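Local atomic coordinates of Low molecular weight protein-tyrosine-phosphatase yfkJ (Bacillus subtilis, PDB entry 4ETM), a protein that removes phosphate from tyrosine residues of phosphorylated proteins by hydrolysis and takes part in resistance to ethanol stress. Residues 100-105 and 123-128; 129-134 and 161-166; 19-24 and 50-55. All coordinates share one frame; numbering follows the deposited sequence.

Contact 1 (100-105 and 123-128); sequences DYIIAM and SHIKRL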
loop_
_atom_site.group_PDB
_atom_site.type_symbol
_atom_site.label_atom_id
_atom_site.label_comp_id
_atom_site.label_asym_id
_atom_site.label_seq_id
_atom_site.Cartn_x
_atom_site.Cartn_y
_atom_site.Cartn_z
ATOM N N ASP A 100 6.350 -14.594 -12.055
ATOM C CA ASP A 100 6.574 -15.430 -10.888
ATOM C C ASP A 100 6.736 -14.576 -9.623
ATOM O O ASP A 100 6.263 -14.955 -8.548
ATOM C CB ASP A 100 7.790 -16.337 -11.123
ATOM C CG ASP A 100 7.579 -17.293 -12.283
ATOM O OD1 ASP A 100 6.574 -18.040 -12.250
ATOM O OD2 ASP A 100 8.397 -17.288 -13.233
ATOM N N TYR A 101 7.400 -13.434 -9.771
ATOM C CA TYR A 101 7.625 -12.496 -8.673
ATOM C C TYR A 101 7.117 -11.133 -9.082
ATOM O O TYR A 101 7.410 -10.664 -10.177
ATOM C CB TYR A 101 9.118 -12.354 -8.375
ATOM C CG TYR A 101 9.746 -13.587 -7.790
ATOM C CD1 TYR A 101 9.902 -13.721 -6.419
ATOM C CD2 TYR A 101 10.199 -14.602 -8.605
ATOM C CE1 TYR A 101 10.475 -14.858 -5.870
ATOM C CE2 TYR A 101 10.776 -15.742 -8.069
ATOM C CZ TYR A 101 10.913 -15.853 -6.701
ATOM O OH TYR A 101 11.494 -16.978 -6.157
ATOM N N ILE A 102 6.355 -10.489 -8.211
ATOM C CA ILE A 102 6.049 -9.090 -8.428
ATOM C C ILE A 102 6.671 -8.292 -7.295
ATOM O O ILE A 102 6.336 -8.504 -6.136
ATOM C CB ILE A 102 4.541 -8.859 -8.545
ATOM C CG1 ILE A 102 3.983 -9.709 -9.703
ATOM C CG2 ILE A 102 4.260 -7.370 -8.706
ATOM C CD1 ILE A 102 2.539 -9.463 -10.028
ATOM N N ILE A 103 7.575 -7.378 -7.645
ATOM C CA ILE A 103 8.416 -6.702 -6.677
ATOM C C ILE A 103 8.093 -5.206 -6.695
ATOM O O ILE A 103 8.482 -4.490 -7.623
ATOM C CB ILE A 103 9.915 -6.921 -7.005
ATOM C CG1 ILE A 103 10.257 -8.415 -7.055
ATOM C CG2 ILE A 103 10.781 -6.239 -5.970
ATOM C CD1 ILE A 103 9.820 -9.197 -5.834
ATOM N N ALA A 104 7.357 -4.757 -5.677
ATOM C CA ALA A 104 6.921 -3.353 -5.556
ATOM C C ALA A 104 7.957 -2.498 -4.868
ATOM O O ALA A 104 8.708 -2.997 -4.047
ATOM C CB ALA A 104 5.638 -3.289 -4.785
ATOM N N MET A 105 7.967 -1.199 -5.162
ATOM C CA MET A 105 8.950 -0.306 -4.543
ATOM C C MET A 105 8.541 0.167 -3.148
ATOM O O MET A 105 9.410 0.412 -2.302
ATOM C CB MET A 105 9.247 0.887 -5.454
ATOM C CG MET A 105 9.851 0.471 -6.782
ATOM S SD MET A 105 11.471 -0.295 -6.515
ATOM C CE MET A 105 11.249 -1.839 -7.407
ATOM N N SER A 123 0.093 -13.645 -3.264
ATOM C CA SER A 123 1.121 -14.041 -2.320
ATOM C C SER A 123 2.529 -13.815 -2.850
ATOM O O SER A 123 3.479 -13.802 -2.085
ATOM C CB SER A 123 0.937 -15.503 -1.913
ATOM O OG SER A 123 1.273 -16.376 -2.980
ATOM N N HIS A 124 2.654 -13.617 -4.158
ATOM C CA HIS A 124 3.955 -13.382 -4.782
ATOM C C HIS A 124 4.290 -11.885 -4.918
ATOM O O HIS A 124 5.248 -11.509 -5.586
ATOM C CB HIS A 124 4.005 -14.050 -6.158
ATOM C CG HIS A 124 2.960 -13.558 -7.110
ATOM N ND1 HIS A 124 1.646 -13.365 -6.742
ATOM C CD2 HIS A 124 3.031 -13.240 -8.423
ATOM C CE1 HIS A 124 0.956 -12.933 -7.782
ATOM N NE2 HIS A 124 1.773 -12.849 -8.818
ATOM N N ILE A 125 3.502 -11.033 -4.279
ATOM C CA ILE A 125 3.722 -9.595 -4.363
ATOM C C ILE A 125 4.409 -9.120 -3.082
ATOM O O ILE A 125 3.809 -9.157 -2.013
ATOM C CB ILE A 125 2.384 -8.844 -4.547
ATOM C CG1 ILE A 125 1.648 -9.381 -5.775
ATOM C CG2 ILE A 125 2.612 -7.343 -4.657
ATOM C CD1 ILE A 125 0.301 -8.756 -6.016
ATOM N N LYS A 126 5.666 -8.695 -3.195
ATOM C CA LYS A 126 6.436 -8.235 -2.043
ATOM C C LYS A 126 7.165 -6.928 -2.372
ATOM O O LYS A 126 7.325 -6.587 -3.556
ATOM C CB LYS A 126 7.445 -9.303 -1.611
ATOM C CG LYS A 126 6.812 -10.601 -1.108
ATOM C CD LYS A 126 7.858 -11.513 -0.491
ATOM C CE LYS A 126 7.230 -12.702 0.231
ATOM N NZ LYS A 126 6.456 -13.593 -0.686
ATOM N N ARG A 127 7.570 -6.176 -1.344
ATOM C CA ARG A 127 8.409 -4.994 -1.556
ATOM C C ARG A 127 9.868 -5.396 -1.788
ATOM O O ARG A 127 10.341 -6.386 -1.220
ATOM C CB ARG A 127 8.335 -4.024 -0.368
ATOM C CG ARG A 127 7.024 -3.267 -0.263
ATOM C CD ARG A 127 7.039 -2.310 0.924
ATOM N NE ARG A 127 7.241 -3.008 2.190
ATOM C CZ ARG A 127 7.097 -2.429 3.376
ATOM N NH1 ARG A 127 6.758 -1.146 3.444
ATOM N NH2 ARG A 127 7.284 -3.126 4.494
ATOM N N LEU A 128 10.572 -4.627 -2.614
ATOM C CA LEU A 128 12.002 -4.864 -2.854
ATOM C C LEU A 128 12.776 -4.957 -1.547
ATOM O O LEU A 128 13.556 -5.893 -1.349
ATOM C CB LEU A 128 12.600 -3.759 -3.722
ATOM C CG LEU A 128 14.080 -3.928 -4.062
ATOM C CD1 LEU A 128 14.316 -5.208 -4.872
ATOM C CD2 LEU A 128 14.566 -2.684 -4.793
#
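Ile-102 and His-124 interlock at the start of two parallel strands, 101-104 and 125-127, which helix 107-117 joins in a beta-alpha-beta unit at one edge of the phosphatase's four-stranded sheet. The imidazole is the larger bump. CG sits between the backbone N and the carbonyl carbon (chi1 60°), and the ring lies beside the start of the other strand, with Asp-100 O at its edge, 3.4 Å from His-124 CB. Ile-102 CD1 comes to His-124 NE2 obliquely, at 3.7 Å, while Ile-125 CG1 covers one face of the ring toward its rim. His-124 NE2 is also hydrogen-bonded to Leu-96 O, a tie that would hold the ring's rotation.

On the face shared by Ile-102, Ala-104, Ile-125 and Arg-127, Ile-102 CB rests against Ile-125 CG1 at 4.0 Å, and Ala-104, with nothing beyond CB, leaves a low spot that Asn-109 and Ile-110 of helix 107-117 come to cover. The opposite face carries Ile-103. Its CG2, anti to the backbone N, pushes into the bend where the chain leaves strand 125-127, meeting Leu-128 CA at 3.6 Å with Leu-128 CB and CD1 close by. Beyond it, the side chain of Met-105 lies next to the catalytic Cys-25 and Arg-31, so this end of the contact borders the active site.

Four backbone hydrogen bonds fix the register. Ile-102 takes part through both N and O, bonding to His-124 O and Lys-126 N, and Ala-104 N reaches Lys-126 O. The last runs from Leu-128 N to Ala-104 O, 2.9 Å long.

Contact 2 (129-134 and 161-166); sequences LDYVED and EQLLAS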
loop_
_atom_site.group_PDB
_atom_site.type_symbol
_atom_site.label_atom_id
_atom_site.label_comp_id
_atom_site.label_asym_id
_atom_site.label_seq_id
_atom_site.Cartn_x
_atom_site.Cartn_y
_atom_site.Cartn_z
ATOM N N LEU A 129 12.567 -3.999 -0.646
ATOM C CA LEU A 129 13.346 -3.985 0.591
ATOM C C LEU A 129 12.895 -5.014 1.646
ATOM O O LEU A 129 13.523 -5.132 2.703
ATOM C CB LEU A 129 13.425 -2.578 1.185
ATOM C CG LEU A 129 14.060 -1.547 0.254
ATOM C CD1 LEU A 129 14.060 -0.180 0.930
ATOM C CD2 LEU A 129 15.475 -1.988 -0.106
ATOM N N ASP A 130 11.825 -5.760 1.356
ATOM C CA ASP A 130 11.434 -6.913 2.171
ATOM C C ASP A 130 12.548 -7.972 2.093
ATOM O O ASP A 130 12.746 -8.768 3.022
ATOM C CB ASP A 130 10.080 -7.515 1.711
ATOM C CG ASP A 130 8.872 -6.609 2.016
ATOM O OD1 ASP A 130 9.010 -5.621 2.770
ATOM O OD2 ASP A 130 7.762 -6.901 1.505
ATOM N N TYR A 131 13.294 -7.972 0.987
ATOM C CA TYR A 131 14.377 -8.937 0.802
ATOM C C TYR A 131 15.689 -8.545 1.477
ATOM O O TYR A 131 16.588 -9.371 1.627
ATOM C CB TYR A 131 14.622 -9.193 -0.679
ATOM C CG TYR A 131 13.461 -9.884 -1.342
ATOM C CD1 TYR A 131 13.404 -11.274 -1.411
ATOM C CD2 TYR A 131 12.402 -9.154 -1.858
ATOM C CE1 TYR A 131 12.338 -11.913 -2.013
ATOM C CE2 TYR A 131 11.342 -9.780 -2.455
ATOM C CZ TYR A 131 11.308 -11.155 -2.529
ATOM O OH TYR A 131 10.234 -11.773 -3.126
ATOM N N VAL A 132 15.803 -7.278 1.856
ATOM C CA VAL A 132 16.960 -6.819 2.605
ATOM C C VAL A 132 16.642 -7.038 4.073
ATOM O O VAL A 132 16.089 -6.165 4.738
ATOM C CB VAL A 132 17.245 -5.329 2.340
ATOM C CG1 VAL A 132 18.479 -4.867 3.113
ATOM C CG2 VAL A 132 17.424 -5.093 0.862
ATOM N N GLU A 133 16.955 -8.229 4.564
ATOM C CA GLU A 133 16.637 -8.575 5.933
ATOM C C GLU A 133 17.887 -8.404 6.778
ATOM O O GLU A 133 18.817 -9.205 6.685
ATOM C CB GLU A 133 16.116 -10.009 6.024
ATOM N N ASP A 134 17.912 -7.353 7.593
ATOM C CA ASP A 134 16.806 -6.410 7.686
ATOM C C ASP A 134 17.344 -5.001 7.836
ATOM O O ASP A 134 18.128 -4.722 8.741
ATOM C CB ASP A 134 15.890 -6.744 8.866
ATOM N N GLU A 161 20.362 -7.063 -5.173
ATOM C CA GLU A 161 21.344 -8.059 -4.766
ATOM C C GLU A 161 20.716 -9.136 -3.891
ATOM O O GLU A 161 20.893 -10.331 -4.144
ATOM C CB GLU A 161 22.519 -7.391 -4.039
ATOM C CG GLU A 161 23.448 -6.642 -4.971
ATOM C CD GLU A 161 24.454 -5.779 -4.242
ATOM O OE1 GLU A 161 24.663 -5.999 -3.028
ATOM O OE2 GLU A 161 25.033 -4.879 -4.890
ATOM N N GLN A 162 19.993 -8.715 -2.859
ATOM C CA GLN A 162 19.359 -9.648 -1.934
ATOM C C GLN A 162 18.246 -10.420 -2.623
ATOM O O GLN A 162 18.093 -11.620 -2.408
ATOM C CB GLN A 162 18.784 -8.902 -0.728
ATOM C CG GLN A 162 19.836 -8.223 0.107
ATOM C CD GLN A 162 20.852 -9.205 0.610
ATOM O OE1 GLN A 162 20.525 -10.362 0.871
ATOM N NE2 GLN A 162 22.097 -8.762 0.737
ATOM N N LEU A 163 17.459 -9.718 -3.437
ATOM C CA LEU A 163 16.381 -10.354 -4.190
ATOM C C LEU A 163 16.919 -11.478 -5.061
ATOM O O LEU A 163 16.425 -12.602 -4.998
ATOM C CB LEU A 163 15.653 -9.336 -5.079
ATOM C CG LEU A 163 14.631 -9.972 -6.040
ATOM C CD1 LEU A 163 13.526 -10.721 -5.301
ATOM C CD2 LEU A 163 14.039 -8.905 -6.955
ATOM N N LEU A 164 17.940 -11.177 -5.862
ATOM C CA LEU A 164 18.565 -12.195 -6.712
ATOM C C LEU A 164 19.071 -13.401 -5.906
ATOM O O LEU A 164 18.901 -14.543 -6.332
ATOM C CB LEU A 164 19.683 -11.592 -7.567
ATOM C CG LEU A 164 20.455 -12.550 -8.487
ATOM C CD1 LEU A 164 19.514 -13.364 -9.375
ATOM C CD2 LEU A 164 21.446 -11.766 -9.343
ATOM N N ALA A 165 19.665 -13.151 -4.741
ATOM C CA ALA A 165 20.158 -14.237 -3.889
ATOM C C ALA A 165 19.018 -15.112 -3.366
ATOM O O ALA A 165 19.150 -16.338 -3.284
ATOM C CB ALA A 165 20.982 -13.680 -2.725
ATOM N N SER A 166 17.905 -14.469 -3.022
ATOM C CA SER A 166 16.712 -15.144 -2.517
ATOM C C SER A 166 16.123 -16.029 -3.614
ATOM O O SER A 166 15.726 -17.168 -3.365
ATOM C CB SER A 166 15.682 -14.109 -2.044
ATOM O OG SER A 166 14.451 -14.720 -1.703
#
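Leu-163 presses a methyl onto the ring of Tyr-131, a CH-pi contact that fastens the loop after strand 125-127 to the C-terminal helix 149-170 of this low molecular weight phosphatase fold. The packing is tight here. Leu-163 CD1 stands 3.6 Å from the ring centroid and 10° off the ring normal, almost squarely over the middle of the face. Tyr-131 CG lies anti to its own carbonyl carbon (chi1 -66°), and at the root of the side chain Tyr-131 CB is 4.0 Å from Leu-163 N. Ile-103 of strand 101-104 also touches the ring and Tyr-101 its hydroxyl, and Leu-163 in turn reaches Ile-103 and Phe-39, so this half of the contact runs on into the packing between sheet and helices.

Toward the surface the contact thins out. No hydrogen bond crosses between the segments, and the exposed Gln-162 meets the loop mainly through its aliphatic part. It has one close point, CB to Tyr-131 O at 3.3 Å; then the chain bends at chi2 (-58°) and contacts become sparse. Val-132, the centre of an inverse gamma turn, offers CG2 to Gln-162 CG at 4.0 Å, the two side chains crossing at about a right angle. One helical turn beyond Gln-162, Ser-166 borders the tyrosine from the side: its OG lies in the ring plane at the edge, 3.5 Å from Tyr-131 CE1.

Contact 3 (19-24 and 50-55); sequences ISVLFV and GKIKAD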
loop_
_atom_site.group_PDB
_atom_site.type_symbol
_atom_site.label_atom_id
_atom_site.label_comp_id
_atom_site.label_asym_id
_atom_site.label_seq_id
_atom_site.Cartn_x
_atom_site.Cartn_y
_atom_site.Cartn_z
ATOM N N ILE A 19 12.322 -17.929 -15.230
ATOM C CA ILE A 19 11.741 -17.268 -14.066
ATOM C C ILE A 19 11.526 -15.804 -14.433
ATOM O O ILE A 19 12.416 -15.167 -14.983
ATOM C CB ILE A 19 12.683 -17.349 -12.845
ATOM C CG1 ILE A 19 12.942 -18.814 -12.470
ATOM C CG2 ILE A 19 12.123 -16.534 -11.654
ATOM C CD1 ILE A 19 14.252 -19.040 -11.739
ATOM N N SER A 20 10.343 -15.276 -14.152
ATOM C CA SER A 20 10.065 -13.894 -14.519
ATOM C C SER A 20 9.823 -13.024 -13.297
ATOM O O SER A 20 9.165 -13.442 -12.337
ATOM C CB SER A 20 8.870 -13.811 -15.465
ATOM O OG SER A 20 7.773 -14.530 -14.933
ATOM N N VAL A 21 10.354 -11.808 -13.358
ATOM C CA VAL A 21 10.288 -10.841 -12.273
ATOM C C VAL A 21 9.755 -9.513 -12.816
ATOM O O VAL A 21 10.320 -8.965 -13.752
ATOM C CB VAL A 21 11.690 -10.616 -11.672
ATOM C CG1 VAL A 21 11.638 -9.628 -10.527
ATOM C CG2 VAL A 21 12.287 -11.943 -11.208
ATOM N N LEU A 22 8.664 -9.015 -12.241
ATOM C CA LEU A 22 8.122 -7.706 -12.618
ATOM C C LEU A 22 8.342 -6.711 -11.489
ATOM O O LEU A 22 7.876 -6.926 -10.375
ATOM C CB LEU A 22 6.633 -7.800 -12.946
ATOM C CG LEU A 22 6.022 -6.438 -13.267
ATOM C CD1 LEU A 22 6.552 -5.936 -14.589
ATOM C CD2 LEU A 22 4.494 -6.530 -13.291
ATOM N N PHE A 23 9.095 -5.649 -11.775
ATOM C CA PHE A 23 9.300 -4.558 -10.823
ATOM C C PHE A 23 8.221 -3.512 -11.003
ATOM O O PHE A 23 7.892 -3.148 -12.123
ATOM C CB PHE A 23 10.679 -3.928 -10.975
ATOM C CG PHE A 23 11.798 -4.859 -10.658
ATOM C CD1 PHE A 23 12.175 -5.088 -9.342
ATOM C CD2 PHE A 23 12.465 -5.528 -11.672
ATOM C CE1 PHE A 23 13.210 -5.954 -9.042
ATOM C CE2 PHE A 23 13.513 -6.404 -11.376
ATOM C CZ PHE A 23 13.878 -6.620 -10.063
ATOM N N VAL A 24 7.632 -3.060 -9.907
ATOM C CA VAL A 24 6.501 -2.143 -10.015
ATOM C C VAL A 24 6.661 -0.923 -9.122
ATOM O O VAL A 24 6.933 -1.038 -7.912
ATOM C CB VAL A 24 5.159 -2.845 -9.671
ATOM C CG1 VAL A 24 3.984 -1.871 -9.766
ATOM C CG2 VAL A 24 4.909 -4.032 -10.587
ATOM N N GLY A 50 19.841 -16.826 -19.117
ATOM C CA GLY A 50 19.020 -17.843 -19.745
ATOM C C GLY A 50 17.969 -18.437 -18.825
ATOM O O GLY A 50 17.213 -19.325 -19.233
ATOM N N LYS A 51 17.918 -17.955 -17.586
ATOM C CA LYS A 51 17.000 -18.510 -16.591
ATOM C C LYS A 51 16.071 -17.473 -15.970
ATOM O O LYS A 51 14.945 -17.792 -15.588
ATOM C CB LYS A 51 17.775 -19.217 -15.478
ATOM C CG LYS A 51 16.885 -19.929 -14.468
ATOM C CD LYS A 51 16.028 -20.986 -15.143
ATOM C CE LYS A 51 15.031 -21.610 -14.187
ATOM N NZ LYS A 51 14.510 -22.926 -14.655
ATOM N N ILE A 52 16.544 -16.235 -15.851
ATOM C CA ILE A 52 15.743 -15.172 -15.245
ATOM C C ILE A 52 15.482 -14.014 -16.212
ATOM O O ILE A 52 16.402 -13.520 -16.860
ATOM C CB ILE A 52 16.413 -14.625 -13.960
ATOM C CG1 ILE A 52 16.653 -15.753 -12.961
ATOM C CG2 ILE A 52 15.557 -13.541 -13.330
ATOM C CD1 ILE A 52 17.335 -15.290 -11.685
ATOM N N LYS A 53 14.223 -13.583 -16.299
ATOM C CA LYS A 53 13.850 -12.450 -17.132
ATOM C C LYS A 53 13.166 -11.386 -16.274
ATOM O O LYS A 53 12.336 -11.714 -15.428
ATOM C CB LYS A 53 12.909 -12.897 -18.248
ATOM C CG LYS A 53 12.722 -11.842 -19.321
ATOM C CD LYS A 53 11.820 -12.322 -20.446
ATOM C CE LYS A 53 11.643 -11.237 -21.501
ATOM N NZ LYS A 53 10.851 -11.723 -22.668
ATOM N N ALA A 54 13.502 -10.118 -16.494
ATOM C CA ALA A 54 12.875 -9.038 -15.728
ATOM C C ALA A 54 12.161 -8.023 -16.624
ATOM O O ALA A 54 12.513 -7.860 -17.795
ATOM C CB ALA A 54 13.907 -8.342 -14.836
ATOM N N ASP A 55 11.147 -7.361 -16.059
ATOM C CA ASP A 55 10.393 -6.313 -16.742
ATOM C C ASP A 55 9.975 -5.332 -15.657
ATOM O O ASP A 55 10.217 -5.581 -14.474
ATOM C CB ASP A 55 9.152 -6.878 -17.445
ATOM C CG ASP A 55 8.459 -5.860 -18.352
ATOM O OD1 ASP A 55 9.100 -4.859 -18.754
ATOM O OD2 ASP A 55 7.262 -6.069 -18.683
#
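Phe-23 turns the edge of its ring to Ala-54 and Asp-55, where the parallel strands 19-24 and 52-55 pair as part of a beta-alpha-beta unit connected through helix 31-45. Ala-54 CB stands at the rim, 4.0 Å from Phe-23 CE2, and Asp-55 O is also near the ring plane, 3.6 Å from CD2. One face of the ring receives Val-21 CG1 from its own strand, 3.7 Å above the plane and displaced toward the rim. Phe-39 of helix 31-45 adds an edge-to-face ring contact.

Ile-19, Val-21, Ile-52 and Ala-54 share one face of the sheet, and helices 31-45 and 149-170 pack against it. At its start, Ile-19 CD1 fits against the aliphatic part of Lys-51, 3.6 Å from CE. The lysine bends at chi2 (60°), and its NZ is held by Arg-15 O and Ser-17 O, so the charged end of a buried side chain has partners while its methylenes pack against isoleucine.

The other face bears Ser-20, Leu-22, Lys-53 and Asp-55. Leu-22 CD1 packs over the backbone of Asp-55, while the carboxylate forms a salt bridge with Arg-89 and lies near a bound potassium ion.

Five backbone hydrogen bonds join the strands. Ile-19 and Val-21 each use both N and O toward this one neighbour: Ile-19 with Lys-51 O and Lys-53 N, Val-21 with Lys-53 O and Asp-55 N. The strand then continues to the nucleophile Cys-25. The final bond runs from Phe-23 N to Asp-55 O, 2.9 Å at an N-H...O angle of 174°.

Overall arrangement
From the N terminus, the chain first closes contact 3, bringing strand 52-58 back beside strand 19-25 after helix 31-45. Contact 1 follows, with helix 107-117 inside its loop, and contact 2 comes last, returning helix 149-170 to the loop beyond strand 125-127. The three closures run in series; none nests in or crosses another. Contacts 3 and 1 meet at the middle of the sheet, where backbone hydrogen bonds join Ile-103 N to Leu-22 O and Val-24 N to Ile-103 O, giving the order 52-58, 19-25, 101-104, 125-127. Contact 2 packs against one face of the sheet: Leu-163 touches Phe-23, Leu-164 reaches Ile-52, and Tyr-131 OH meets Lys-126 of contact 1.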